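Local coordinates for protein trehalose-6-phosphate phosphatase (Neosartorya fumigata, PDB 5DXL) that belongs to the trehalose-phosphatase family of the HAD clan, joining a Rossmann-like core to a separate alpha/beta cap domain, at residues K13-A18 with N270-A275; L22-Y27 with A195-E200; K114-V119 with E164-R169. All coordinates share one frame; numbering follows the deposited sequence.

Contact 1: K13-A18 with N270-A275; sequences KQYRKA and NNSSSA
Y15 swings its ring away from its own backbone N, with CG in the trans position (chi1 -178°), while the hydroxyl of S272 is folded back over its own main chain, between N and C (chi1 72°); together these two rotations bring OG to the ring. The oxygen comes in at the rim of the aromatic ring, near its plane: S272 OG lies 3.5 Å from Y15 CE2 and 3.7 Å from Y15 CD2. This is van der Waals contact with the C-H edge, because the hydroxyl spends its hydrogen bond on the carbonyl of L269, three residues earlier near the end of helix 259-270, and the phenol oxygen of Y15 is bonded to N60. One residue along, R16 reaches out with an extended chain and sets its guanidinium obliquely against the methylene of the same serine, R16 NE standing 4.0 Å from S272 CB. A long, weak ion pair with E277 lies at its far end. S272 thus meets helix 8-17 through two atoms, OG at the aromatic edge and CB at the guanidinium. It belongs to the type I turn N270-S273, after which S273 takes the N-cap position and bonds Q276. The turn links helices 259-270 and 274-280 and meets the last turn of helix 8-17, with helix 45-56 touching both partners, through Y15 on L54 and N270 on T53, and F211 of strand 211-216 meeting the Y15 ring edge-to-face.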
loop_
_atom_site.group_PDB
_atom_site.type_symbol
_atom_site.label_atom_id
_atom_site.label_comp_id
_atom_site.label_asym_id
_atom_site.label_seq_id
_atom_site.Cartn_x
_atom_site.Cartn_y
_atom_site.Cartn_z
ATOM N N LYS A 13 1.241 7.518 -24.097
ATOM C CA LYS A 13 1.455 8.891 -24.537
ATOM C C LYS A 13 1.920 9.790 -23.386
ATOM O O LYS A 13 2.872 10.562 -23.537
ATOM C CB LYS A 13 0.180 9.454 -25.168
ATOM C CG LYS A 13 0.356 10.835 -25.785
ATOM C CD LYS A 13 -0.968 11.389 -26.306
ATOM C CE LYS A 13 -0.769 12.763 -26.925
ATOM N NZ LYS A 13 -2.056 13.432 -27.241
ATOM N N GLN A 14 1.276 9.687 -22.229
ATOM C CA GLN A 14 1.680 10.530 -21.114
ATOM C C GLN A 14 3.023 10.070 -20.531
ATOM O O GLN A 14 3.811 10.889 -20.074
ATOM C CB GLN A 14 0.596 10.561 -20.032
ATOM C CG GLN A 14 0.834 11.593 -18.943
ATOM C CD GLN A 14 0.999 13.018 -19.489
ATOM O OE1 GLN A 14 0.489 13.351 -20.564
ATOM N NE2 GLN A 14 1.710 13.857 -18.744
ATOM N N TYR A 15 3.282 8.765 -20.562
ATOM C CA TYR A 15 4.573 8.220 -20.121
ATOM C C TYR A 15 5.720 8.836 -20.914
ATOM O O TYR A 15 6.712 9.293 -20.342
ATOM C CB TYR A 15 4.594 6.697 -20.275
ATOM C CG TYR A 15 5.870 6.013 -19.801
ATOM C CD1 TYR A 15 6.138 5.846 -18.449
ATOM C CD2 TYR A 15 6.781 5.503 -20.711
ATOM C CE1 TYR A 15 7.292 5.200 -18.016
ATOM C CE2 TYR A 15 7.939 4.860 -20.286
ATOM C CZ TYR A 15 8.182 4.712 -18.934
ATOM O OH TYR A 15 9.338 4.076 -18.520
ATOM N N ARG A 16 5.569 8.847 -22.233
ATOM C CA ARG A 16 6.604 9.413 -23.113
ATOM C C ARG A 16 6.818 10.906 -22.885
ATOM O O ARG A 16 7.939 11.408 -22.961
ATOM C CB ARG A 16 6.242 9.171 -24.571
ATOM C CG ARG A 16 6.440 7.753 -25.026
ATOM C CD ARG A 16 6.129 7.636 -26.518
ATOM N NE ARG A 16 6.472 6.318 -27.033
ATOM C CZ ARG A 16 5.736 5.636 -27.900
ATOM N NH1 ARG A 16 4.601 6.147 -28.367
ATOM N NH2 ARG A 16 6.135 4.435 -28.299
ATOM N N LYS A 17 5.735 11.614 -22.608
ATOM C CA LYS A 17 5.763 13.060 -22.436
ATOM C C LYS A 17 6.400 13.463 -21.101
ATOM O O LYS A 17 7.070 14.492 -20.991
ATOM C CB LYS A 17 4.335 13.600 -22.539
ATOM C CG LYS A 17 4.185 15.103 -22.590
ATOM C CD LYS A 17 2.723 15.450 -22.862
ATOM C CE LYS A 17 2.481 16.946 -22.844
ATOM N NZ LYS A 17 3.260 17.642 -23.904
ATOM N N ALA A 18 6.199 12.632 -20.087
ATOM C CA ALA A 18 6.611 12.964 -18.734
ATOM C C ALA A 18 8.114 12.886 -18.523
ATOM O O ALA A 18 8.756 11.914 -18.912
ATOM C CB ALA A 18 5.904 12.043 -17.738
ATOM N N ASN A 270 8.060 -0.319 -20.880
ATOM C CA ASN A 270 9.481 -0.648 -21.005
ATOM C C ASN A 270 9.933 -0.683 -22.455
ATOM O O ASN A 270 11.052 -0.276 -22.767
ATOM C CB ASN A 270 9.793 -2.000 -20.366
ATOM C CG ASN A 270 9.781 -1.959 -18.839
ATOM O OD1 ASN A 270 9.910 -0.904 -18.231
ATOM N ND2 ASN A 270 9.649 -3.128 -18.222
ATOM N N ASN A 271 9.069 -1.175 -23.335
ATOM C CA ASN A 271 9.431 -1.327 -24.744
ATOM C C ASN A 271 9.473 -0.013 -25.503
ATOM O O ASN A 271 9.815 0.005 -26.692
ATOM C CB ASN A 271 8.466 -2.291 -25.428
ATOM C CG ASN A 271 8.663 -3.720 -24.972
ATOM O OD1 ASN A 271 9.724 -4.074 -24.458
ATOM N ND2 ASN A 271 7.641 -4.552 -25.160
ATOM N N SER A 272 9.132 1.082 -24.828
ATOM C CA SER A 272 9.247 2.403 -25.434
ATOM C C SER A 272 10.622 3.007 -25.158
ATOM O O SER A 272 10.881 4.159 -25.518
ATOM C CB SER A 272 8.147 3.343 -24.927
ATOM O OG SER A 272 8.380 3.732 -23.586
ATOM N N SER A 273 11.501 2.230 -24.525
ATOM C CA SER A 273 12.875 2.668 -24.302
ATOM C C SER A 273 13.565 2.878 -25.637
ATOM O O SER A 273 13.195 2.261 -26.636
ATOM C CB SER A 273 13.660 1.650 -23.471
ATOM O OG SER A 273 14.023 0.528 -24.267
ATOM N N SER A 274 14.569 3.747 -25.653
ATOM C CA SER A 274 15.357 3.961 -26.860
ATOM C C SER A 274 15.948 2.656 -27.376
ATOM O O SER A 274 15.853 2.354 -28.562
ATOM C CB SER A 274 16.473 4.975 -26.595
ATOM O OG SER A 274 15.927 6.261 -26.382
ATOM N N ALA A 275 16.547 1.873 -26.488
ATOM C CA ALA A 275 17.164 0.615 -26.893
ATOM C C ALA A 275 16.145 -0.329 -27.537
ATOM O O ALA A 275 16.374 -0.844 -28.633
ATOM C CB ALA A 275 17.834 -0.057 -25.701
#

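Contact 2: L22-Y27 with A195-E200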
loop_
_atom_site.group_PDB
_atom_site.type_symbol
_atom_site.label_atom_id
_atom_site.label_comp_id
_atom_site.label_asym_id
_atom_site.label_seq_id
_atom_site.Cartn_x
_atom_site.Cartn_y
_atom_site.Cartn_z
ATOM N N LEU A 22 6.186 8.446 -11.553
ATOM C CA LEU A 22 6.051 7.785 -10.256
ATOM C C LEU A 22 5.182 6.549 -10.401
ATOM O O LEU A 22 4.088 6.628 -10.961
ATOM C CB LEU A 22 5.444 8.733 -9.226
ATOM C CG LEU A 22 5.053 8.132 -7.877
ATOM C CD1 LEU A 22 6.271 7.618 -7.108
ATOM C CD2 LEU A 22 4.301 9.167 -7.049
ATOM N N PHE A 23 5.691 5.414 -9.924
ATOM C CA PHE A 23 4.947 4.147 -9.942
ATOM C C PHE A 23 4.751 3.637 -8.524
ATOM O O PHE A 23 5.705 3.586 -7.745
ATOM C CB PHE A 23 5.699 3.086 -10.754
ATOM C CG PHE A 23 5.803 3.394 -12.223
ATOM C CD1 PHE A 23 4.888 2.873 -13.117
ATOM C CD2 PHE A 23 6.839 4.183 -12.713
ATOM C CE1 PHE A 23 4.987 3.144 -14.475
ATOM C CE2 PHE A 23 6.936 4.464 -14.070
ATOM C CZ PHE A 23 6.026 3.936 -14.951
HETATM N N MSE A 24 3.522 3.281 -8.163
HETATM C CA MSE A 24 3.266 2.680 -6.864
HETATM C C MSE A 24 2.448 1.411 -7.078
HETATM O O MSE A 24 1.305 1.476 -7.538
HETATM C CB MSE A 24 2.545 3.682 -5.943
HETATM C CG MSE A 24 3.386 4.930 -5.682
HETATM SE SE MSE A 24 2.550 6.301 -4.539
HETATM C CE MSE A 24 1.079 6.828 -5.676
ATOM N N PHE A 25 3.049 0.267 -6.760
ATOM C CA PHE A 25 2.421 -1.037 -6.980
ATOM C C PHE A 25 2.225 -1.807 -5.691
ATOM O O PHE A 25 3.187 -1.992 -4.950
ATOM C CB PHE A 25 3.304 -1.930 -7.867
ATOM C CG PHE A 25 3.715 -1.315 -9.175
ATOM C CD1 PHE A 25 2.834 -0.562 -9.934
ATOM C CD2 PHE A 25 4.989 -1.515 -9.647
ATOM C CE1 PHE A 25 3.241 -0.020 -11.160
ATOM C CE2 PHE A 25 5.399 -0.993 -10.876
ATOM C CZ PHE A 25 4.528 -0.259 -11.631
ATOM N N ASP A 26 1.013 -2.298 -5.440
ATOM C CA ASP A 26 0.866 -3.404 -4.504
ATOM C C ASP A 26 1.556 -4.602 -5.163
ATOM O O ASP A 26 1.773 -4.604 -6.377
ATOM C CB ASP A 26 -0.622 -3.666 -4.205
ATOM C CG ASP A 26 -0.855 -4.556 -2.979
ATOM O OD1 ASP A 26 0.101 -5.028 -2.348
ATOM O OD2 ASP A 26 -2.035 -4.772 -2.643
ATOM N N TYR A 27 1.932 -5.605 -4.372
ATOM C CA TYR A 27 2.600 -6.769 -4.943
ATOM C C TYR A 27 1.613 -7.939 -5.123
ATOM O O TYR A 27 1.187 -8.230 -6.242
ATOM C CB TYR A 27 3.807 -7.197 -4.081
ATOM C CG TYR A 27 4.440 -8.443 -4.625
ATOM C CD1 TYR A 27 5.069 -8.424 -5.864
ATOM C CD2 TYR A 27 4.361 -9.644 -3.937
ATOM C CE1 TYR A 27 5.622 -9.570 -6.405
ATOM C CE2 TYR A 27 4.912 -10.805 -4.471
ATOM C CZ TYR A 27 5.534 -10.756 -5.703
ATOM O OH TYR A 27 6.084 -11.893 -6.242
ATOM N N ALA A 195 0.257 9.375 -0.217
ATOM C CA ALA A 195 0.257 10.832 -0.191
ATOM C C ALA A 195 1.651 11.343 0.136
ATOM O O ALA A 195 2.113 12.317 -0.445
ATOM C CB ALA A 195 -0.752 11.360 0.819
ATOM N N ARG A 196 2.309 10.658 1.067
ATOM C CA ARG A 196 3.653 11.017 1.506
ATOM C C ARG A 196 4.620 10.990 0.323
ATOM O O ARG A 196 5.446 11.884 0.154
ATOM C CB ARG A 196 4.118 10.062 2.608
ATOM C CG ARG A 196 5.216 10.616 3.499
ATOM C CD ARG A 196 5.876 9.517 4.327
ATOM N NE ARG A 196 6.405 8.438 3.490
ATOM C CZ ARG A 196 7.446 8.561 2.668
ATOM N NH1 ARG A 196 8.083 9.722 2.556
ATOM N NH2 ARG A 196 7.853 7.524 1.947
ATOM N N LEU A 197 4.492 9.965 -0.511
ATOM C CA LEU A 197 5.336 9.830 -1.694
ATOM C C LEU A 197 5.179 10.966 -2.692
ATOM O O LEU A 197 6.149 11.405 -3.303
ATOM C CB LEU A 197 5.044 8.506 -2.393
ATOM C CG LEU A 197 5.942 7.381 -1.904
ATOM C CD1 LEU A 197 5.548 6.075 -2.556
ATOM C CD2 LEU A 197 7.389 7.745 -2.225
ATOM N N VAL A 198 3.950 11.432 -2.878
ATOM C CA VAL A 198 3.699 12.500 -3.834
ATOM C C VAL A 198 4.182 13.849 -3.285
ATOM O O VAL A 198 4.743 14.666 -4.015
ATOM C CB VAL A 198 2.198 12.592 -4.189
ATOM C CG1 VAL A 198 1.910 13.850 -4.978
ATOM C CG2 VAL A 198 1.774 11.367 -4.981
ATOM N N GLN A 199 3.972 14.060 -1.990
ATOM C CA GLN A 199 4.360 15.310 -1.345
ATOM C C GLN A 199 5.876 15.440 -1.205
ATOM O O GLN A 199 6.395 16.549 -1.093
ATOM C CB GLN A 199 3.692 15.426 0.023
ATOM C CG GLN A 199 2.184 15.622 -0.050
ATOM C CD GLN A 199 1.484 15.187 1.217
ATOM O OE1 GLN A 199 2.121 14.718 2.160
ATOM N NE2 GLN A 199 0.161 15.335 1.246
ATOM N N GLU A 200 6.583 14.310 -1.213
ATOM C CA GLU A 200 8.046 14.320 -1.151
ATOM C C GLU A 200 8.653 15.116 -2.302
ATOM O O GLU A 200 9.770 15.621 -2.196
ATOM C CB GLU A 200 8.605 12.899 -1.175
ATOM C CG GLU A 200 8.925 12.303 0.178
ATOM C CD GLU A 200 9.561 10.929 0.054
ATOM O OE1 GLU A 200 9.897 10.532 -1.088
ATOM O OE2 GLU A 200 9.721 10.243 1.088
#
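Strand-to-helix packing of purely apolar side chains, buried in the Rossmann-like core, defines this contact: L22 and M24, pointing to the same face of strand 21-25, meet L197 and V198 on helix 190-199. The closer of the two meetings joins selenomethionine M24 to L197, whose side chains run past one another in opposite senses. The selenium does the touching, with M24 SE 3.6 Å from L197 CD1, and M24 CG adds a second approach to that methyl at 4.0 Å. A bend at the last torsion (chi3 -65°) turns the terminal methyl of M24 away from L197 CD1, presenting the flank of the selenoether instead of its end. Two residues earlier, L22 crosses V198 at about a right angle, and the methyls L22 CD2 and V198 CG2 come together at 3.9 Å. Two residues beyond M24 the chain reaches D26, which opens the DxD signature of HAD proteins; D26 OD1 accepts a hydrogen bond from the N-H of Y27 (N to OD1 2.8 Å). That same oxygen forms a salt bridge with K190 at the start of the helix, while OD2 lies close to D217, D218 and D221, consistent with the acidic site of this superfamily. The hydrophobic layer packs helix 190-199 on one face of the sheet at a central strand whose neighbours are both parallel to it: W63 of strand 60-65 touches both L22 and L197, I65 adjoins M24, and V212 of strand 211-216 packs on M24 from the other neighbouring strand.

Contact 3: K114-V119 with E164-R169; sequences KEVMEV and ETVAKR
The carboxylate of E115 lays one flat face against V166: methyl V166 CG2 stands almost squarely over the group, 3.6 Å from E115 CD, with E115 OE2 at 3.8 Å from the same methyl. T165 meets the carboxylate obliquely from that same side, beyond one oxygen, its CB 4.0 Å from E115 OE2. Past the other oxygen, R169 NH1 is 5.0 Å from E115 OE1, too far for a salt bridge, although the opposite charges may still attract weakly. With CG anti to the backbone N (chi1 -168°) and the chain extended beyond it, the glutamate also runs its methylenes alongside V166; E115 CG is 3.8 Å from V166 CG2. The second methyl of the valine serves a different partner: V166 CG1 touches V116 CG2 at 3.9 Å, the two valines crossing at about a right angle. The two methyls of V166 thus divide the work, CG2 on the carboxylate face and CG1 on V116. T165 turns its hydroxyl back to the carbonyl of M161, tying the link before the short, weakly bonded helix at about 166-169 to the end of helix 148-164. V116 also touches L139 of strand 139-142, and V119 touches C158 and L162 of helix 148-164. Helix 112-125 here meets the segment that follows helix 148-164; two helices packed with a four-stranded antiparallel sheet are consistent with the C2-type cap of HAD proteins.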
loop_
_atom_site.group_PDB
_atom_site.type_symbol
_atom_site.label_atom_id
_atom_site.label_comp_id
_atom_site.label_asym_id
_atom_site.label_seq_id
_atom_site.Cartn_x
_atom_site.Cartn_y
_atom_site.Cartn_z
ATOM N N LYS A 114 1.134 1.185 25.720
ATOM C CA LYS A 114 1.016 0.947 27.150
ATOM C C LYS A 114 -0.427 1.179 27.595
ATOM O O LYS A 114 -1.008 0.365 28.309
ATOM C CB LYS A 114 1.972 1.855 27.939
ATOM C CG LYS A 114 1.914 1.640 29.452
ATOM C CD LYS A 114 2.986 2.454 30.191
ATOM C CE LYS A 114 2.864 2.269 31.698
ATOM N NZ LYS A 114 4.054 2.781 32.426
ATOM N N GLU A 115 -1.006 2.287 27.155
ATOM C CA GLU A 115 -2.364 2.620 27.568
ATOM C C GLU A 115 -3.385 1.685 26.926
ATOM O O GLU A 115 -4.342 1.264 27.573
ATOM C CB GLU A 115 -2.689 4.069 27.223
ATOM C CG GLU A 115 -3.969 4.562 27.867
ATOM C CD GLU A 115 -4.136 6.064 27.775
ATOM O OE1 GLU A 115 -3.160 6.746 27.403
ATOM O OE2 GLU A 115 -5.246 6.558 28.077
ATOM N N VAL A 116 -3.183 1.353 25.656
ATOM C CA VAL A 116 -4.115 0.458 24.973
ATOM C C VAL A 116 -4.105 -0.926 25.610
ATOM O O VAL A 116 -5.163 -1.532 25.786
ATOM C CB VAL A 116 -3.803 0.361 23.457
ATOM C CG1 VAL A 116 -4.649 -0.736 22.790
ATOM C CG2 VAL A 116 -4.064 1.692 22.784
HETATM N N MSE A 117 -2.931 -1.427 25.989
HETATM C CA MSE A 117 -2.847 -2.703 26.694
HETATM C C MSE A 117 -3.617 -2.661 28.023
HETATM O O MSE A 117 -4.341 -3.594 28.359
HETATM C CB MSE A 117 -1.390 -3.093 26.951
HETATM C CG MSE A 117 -0.641 -3.569 25.713
HETATM SE SE MSE A 117 -1.527 -5.099 24.858
HETATM C CE MSE A 117 -1.340 -6.378 26.298
ATOM N N GLU A 118 -3.450 -1.569 28.764
ATOM C CA GLU A 118 -4.113 -1.416 30.051
ATOM C C GLU A 118 -5.633 -1.446 29.868
ATOM O O GLU A 118 -6.347 -2.147 30.600
ATOM C CB GLU A 118 -3.657 -0.116 30.720
ATOM C CG GLU A 118 -4.018 -0.003 32.183
ATOM C CD GLU A 118 -3.309 1.157 32.856
ATOM O OE1 GLU A 118 -2.313 1.660 32.287
ATOM O OE2 GLU A 118 -3.753 1.565 33.950
ATOM N N VAL A 119 -6.115 -0.701 28.879
ATOM C CA VAL A 119 -7.537 -0.648 28.563
ATOM C C VAL A 119 -8.050 -1.997 28.058
ATOM O O VAL A 119 -9.070 -2.505 28.528
ATOM C CB VAL A 119 -7.833 0.436 27.518
ATOM C CG1 VAL A 119 -9.255 0.306 26.974
ATOM C CG2 VAL A 119 -7.595 1.822 28.101
ATOM N N GLU A 164 -11.523 8.900 22.555
ATOM C CA GLU A 164 -11.546 10.144 23.316
ATOM C C GLU A 164 -10.281 10.361 24.135
ATOM O O GLU A 164 -10.084 11.431 24.712
ATOM C CB GLU A 164 -12.768 10.169 24.230
ATOM C CG GLU A 164 -14.067 10.349 23.472
ATOM C CD GLU A 164 -15.288 10.103 24.331
ATOM O OE1 GLU A 164 -15.129 9.829 25.541
ATOM O OE2 GLU A 164 -16.409 10.183 23.785
ATOM N N THR A 165 -9.425 9.348 24.193
ATOM C CA THR A 165 -8.215 9.440 24.996
ATOM C C THR A 165 -6.976 9.176 24.145
ATOM O O THR A 165 -6.335 10.111 23.654
ATOM C CB THR A 165 -8.251 8.454 26.193
ATOM O OG1 THR A 165 -8.488 7.120 25.721
ATOM C CG2 THR A 165 -9.366 8.833 27.164
ATOM N N VAL A 166 -6.660 7.899 23.961
ATOM C CA VAL A 166 -5.462 7.486 23.242
ATOM C C VAL A 166 -5.331 8.123 21.853
ATOM O O VAL A 166 -4.262 8.616 21.483
ATOM C CB VAL A 166 -5.428 5.951 23.103
ATOM C CG1 VAL A 166 -4.199 5.512 22.319
ATOM C CG2 VAL A 166 -5.458 5.299 24.476
ATOM N N ALA A 167 -6.421 8.140 21.094
ATOM C CA ALA A 167 -6.380 8.616 19.714
ATOM C C ALA A 167 -6.229 10.132 19.610
ATOM O O ALA A 167 -5.998 10.671 18.529
ATOM C CB ALA A 167 -7.627 8.168 18.973
ATOM N N LYS A 168 -6.374 10.827 20.728
ATOM C CA LYS A 168 -6.211 12.273 20.703
ATOM C C LYS A 168 -4.826 12.673 21.202
ATOM O O LYS A 168 -4.419 13.822 21.054
ATOM C CB LYS A 168 -7.313 12.948 21.525
ATOM C CG LYS A 168 -8.677 12.882 20.841
ATOM C CD LYS A 168 -9.726 13.725 21.543
ATOM C CE LYS A 168 -10.819 14.161 20.572
ATOM N NZ LYS A 168 -10.358 15.260 19.666
ATOM N N ARG A 169 -4.094 11.717 21.767
ATOM C CA ARG A 169 -2.747 11.992 22.250
ATOM C C ARG A 169 -1.667 11.464 21.307
ATOM O O ARG A 169 -0.610 12.074 21.160
ATOM C CB ARG A 169 -2.537 11.398 23.639
ATOM C CG ARG A 169 -1.172 11.735 24.211
ATOM C CD ARG A 169 -0.991 11.241 25.630
ATOM N NE ARG A 169 0.375 11.488 26.087
ATOM C CZ ARG A 169 0.846 11.130 27.277
ATOM N NH1 ARG A 169 0.061 10.502 28.145
ATOM N NH2 ARG A 169 2.105 11.399 27.597
#

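How the contacts relate
The three contacts sample both domains. Contacts 1 and 2 belong to the Rossmann-like core, their centres 20 Å apart, and they touch directly: Y15 CE1 packs on F23 CZ at 3.5 Å, helix 8-17 leading straight into strand 21-25. Contact 3 lies in the cap, its centre about 30 Å from that of contact 2 and 50 Å from that of contact 1; contacts 1 and 3 lie on opposite sides of the chain's centre. Along the sequence they enclose one another: contact 1 joins the N- and C-terminal regions, contact 2 brackets the middle, and contact 3 closes the innermost span. The cap is thus an insertion within the core: the chain leaves after strand 101-103 and returns by helix 190-199.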